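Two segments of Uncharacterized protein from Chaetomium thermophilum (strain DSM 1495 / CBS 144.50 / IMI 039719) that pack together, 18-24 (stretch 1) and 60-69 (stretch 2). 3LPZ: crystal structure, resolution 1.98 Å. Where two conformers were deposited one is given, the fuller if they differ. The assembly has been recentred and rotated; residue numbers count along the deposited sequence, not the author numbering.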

# COMPACT_ATOMS: atom_id res chain seq x y z
N ARG A 18 19.82 28.46 17.44
CA ARG A 18 19.89 29.78 16.80
C ARG A 18 18.99 29.84 15.56
O ARG A 18 18.17 30.75 15.43
CB ARG A 18 21.34 30.12 16.46
CG ARG A 18 21.62 31.61 16.25
CD ARG A 18 23.11 31.94 16.38
NE ARG A 18 23.92 31.37 15.31
CZ ARG A 18 24.88 30.46 15.48
NH1 ARG A 18 25.17 30.01 16.70
NH2 ARG A 18 25.56 30.00 14.44
N LEU A 19 19.14 28.87 14.67
CA LEU A 19 18.29 28.75 13.48
C LEU A 19 16.81 28.59 13.84
O LEU A 19 15.97 29.27 13.27
CB LEU A 19 18.76 27.62 12.54
CG LEU A 19 20.15 27.84 11.92
CD1 LEU A 19 20.67 26.55 11.32
CD2 LEU A 19 20.13 28.98 10.87
N GLN A 20 16.50 27.71 14.80
CA GLN A 20 15.09 27.51 15.24
C GLN A 20 14.42 28.78 15.79
O GLN A 20 13.26 29.08 15.46
CB GLN A 20 14.98 26.37 16.24
CG GLN A 20 15.14 25.02 15.58
CD GLN A 20 15.18 23.89 16.59
OE1 GLN A 20 15.78 24.02 17.65
NE2 GLN A 20 14.52 22.79 16.27
N ARG A 21 15.16 29.51 16.63
CA ARG A 21 14.65 30.75 17.19
C ARG A 21 14.40 31.80 16.11
O ARG A 21 13.34 32.41 16.09
CB ARG A 21 15.54 31.30 18.31
CG ARG A 21 15.03 32.61 18.92
CD ARG A 21 15.14 32.63 20.44
NE ARG A 21 14.40 31.52 21.06
CZ ARG A 21 14.13 31.43 22.36
NH1 ARG A 21 14.52 32.40 23.18
NH2 ARG A 21 13.46 30.39 22.83
N ARG A 22 15.35 31.98 15.18
CA ARG A 22 15.10 32.89 14.05
C ARG A 22 13.82 32.55 13.30
O ARG A 22 13.05 33.44 12.92
CB ARG A 22 16.28 32.91 13.08
CG ARG A 22 17.47 33.66 13.62
CD ARG A 22 18.66 33.50 12.71
NE ARG A 22 18.41 33.99 11.36
CZ ARG A 22 19.23 33.78 10.34
NH1 ARG A 22 20.34 33.07 10.53
NH2 ARG A 22 18.96 34.26 9.13
N ILE A 23 13.60 31.25 13.09
CA ILE A 23 12.42 30.79 12.37
C ILE A 23 11.14 30.96 13.21
O ILE A 23 10.12 31.40 12.69
CB ILE A 23 12.57 29.32 11.92
CG1 ILE A 23 13.58 29.23 10.76
CG2 ILE A 23 11.22 28.73 11.51
CD1 ILE A 23 14.28 27.89 10.72
N ALA A 24 11.21 30.64 14.50
CA ALA A 24 10.04 30.78 15.39
C ALA A 24 9.52 32.23 15.47
O ALA A 24 8.31 32.44 15.49
CB ALA A 24 10.35 30.23 16.81
N SER A 60 16.03 18.82 12.37
CA SER A 60 15.47 19.72 13.39
C SER A 60 14.88 20.97 12.75
O SER A 60 13.76 21.37 13.08
CB SER A 60 16.54 20.16 14.41
OG SER A 60 17.17 19.03 14.97
N VAL A 61 15.61 21.57 11.81
CA VAL A 61 15.17 22.83 11.21
C VAL A 61 14.00 22.62 10.23
O VAL A 61 13.09 23.47 10.14
CB VAL A 61 16.34 23.60 10.52
CG1 VAL A 61 15.81 24.85 9.76
CG2 VAL A 61 17.46 24.00 11.56
N SER A 62 14.02 21.51 9.50
CA SER A 62 12.90 21.14 8.64
C SER A 62 11.61 21.06 9.46
O SER A 62 10.58 21.63 9.06
CB SER A 62 13.11 19.78 7.97
OG SER A 62 11.89 19.40 7.35
N GLN A 63 11.67 20.35 10.58
CA GLN A 63 10.49 20.21 11.44
C GLN A 63 10.04 21.57 12.00
O GLN A 63 8.82 21.86 12.04
CB GLN A 63 10.73 19.17 12.54
CG GLN A 63 10.97 17.78 11.93
CD GLN A 63 11.31 16.71 12.94
OE1 GLN A 63 11.23 16.95 14.13
NE2 GLN A 63 11.69 15.52 12.46
N THR A 64 10.99 22.40 12.41
CA THR A 64 10.61 23.75 12.88
C THR A 64 9.90 24.58 11.81
O THR A 64 8.90 25.28 12.10
CB THR A 64 11.82 24.55 13.43
OG1 THR A 64 12.39 23.83 14.53
CG2 THR A 64 11.37 25.93 13.93
N LEU A 65 10.41 24.52 10.58
CA LEU A 65 9.80 25.26 9.48
C LEU A 65 8.39 24.73 9.22
O LEU A 65 7.46 25.51 9.07
CB LEU A 65 10.63 25.15 8.22
CG LEU A 65 11.87 26.04 8.18
CD1 LEU A 65 12.93 25.48 7.24
CD2 LEU A 65 11.49 27.47 7.79
N LEU A 66 8.27 23.41 9.18
CA LEU A 66 6.95 22.78 8.99
C LEU A 66 5.95 23.14 10.09
O LEU A 66 4.79 23.38 9.79
CB LEU A 66 7.07 21.24 8.82
CG LEU A 66 7.82 20.78 7.56
CD1 LEU A 66 8.20 19.27 7.61
CD2 LEU A 66 6.99 21.09 6.31
N ARG A 67 6.40 23.18 11.34
CA ARG A 67 5.55 23.62 12.47
C ARG A 67 5.17 25.09 12.38
O ARG A 67 4.14 25.48 12.89
CB ARG A 67 6.24 23.43 13.82
CG ARG A 67 6.18 22.04 14.34
CD ARG A 67 6.82 21.95 15.71
NE ARG A 67 7.23 20.57 15.94
CZ ARG A 67 6.43 19.60 16.40
NH1 ARG A 67 5.16 19.84 16.71
NH2 ARG A 67 6.91 18.38 16.56
N SER A 68 6.01 25.90 11.75
CA SER A 68 5.74 27.33 11.63
C SER A 68 4.99 27.67 10.35
O SER A 68 5.05 28.80 9.89
CB SER A 68 7.04 28.13 11.64
OG SER A 68 7.82 27.85 12.79
N GLY A 69 4.33 26.69 9.75
CA GLY A 69 3.58 26.92 8.51
C GLY A 69 4.37 27.25 7.25
O GLY A 69 3.79 27.72 6.28

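The most unusual feature of this contact is a single cross-stretch hydrogen bond alongside apolar packing, formed by side chains of two helices that run nearly parallel. Q20 NE2 donates to T64 OG1 at 2.9 Å, with an N-H...acceptor angle of 133°, so the distance is short but the approach is well off linear. T64 OG1 is at the same time a donor within its own helix, to S60 O at 3.2 Å. The hydroxyl therefore accepts from one helix while giving its proton to the carbonyl one turn back, and a threonine hydroxyl can fill both roles at once.

Q20 reaches this position by extension. Its CA-to-CB bond points sideways relative to the other stretch, but chi1 of -73° (m) and chi2 of 174° (t) carry the amide across. The amide also lies beside S60: Q20 NE2 is 3.8 Å from S60 CB and 3.6 Å from S60 O, and neither approach counts as a hydrogen bond. Glutamine suits this place because its amide offers an N-H to T64 OG1.

The helix axes approach to 9.7 Å with 10° between their N-to-C directions. At so small an angle the two helices stay side by side, and the register continues from Q20 and V61, whose CA atoms are 6.2 Å apart, to I23 and L65, whose CA atoms are 6.8 Å apart. Together the stretches bury 380 Å², summed over both sides.

I23 supplies the largest share, 91 Å², and points toward the other helix. I23 CD1 meets V61 CG1 at 3.5 Å, and I23 CG2 lies 3.7 Å from T64 CG2. Both I23 CG2, at 3.9 Å, and I23 CD1, at 4.1 Å, lie near L65 CD2. The branched isoleucine thus spans a full turn of the opposing helix, with chi1 at -72° (m) and chi2 at 152° (t). L65 starts sideways, but the end of its side chain comes nearer and supplies the methyl that I23 meets. V61 also uses both of its methyls: CG1 faces I23, while V61 CG2 lies 4.0 Å from L19 CB. L19, V61, I23 and L65 are all buried, as their hydrocarbon side chains would lead one to expect.

T64 joins the two kinds of contact. With chi1 at -60° (m), its OG1 serves the hydrogen bonds while its CG2 packs on I23, and the residue loses 61 Å² to the other stretch.

S68, the first residue to leave helical phi/psi (-91/20), closes the interface. S68 OG donates to T64 O at 2.9 Å, and S68 N donates to the same T64 O at 3.0 Å. With its hydroxyl satisfied in this way, S68 can lie against a hydrocarbon: S68 OG is 3.7 Å from I23 CG2. G69 follows with a phi of 68°, a value that favours glycine, and takes no part in the contact.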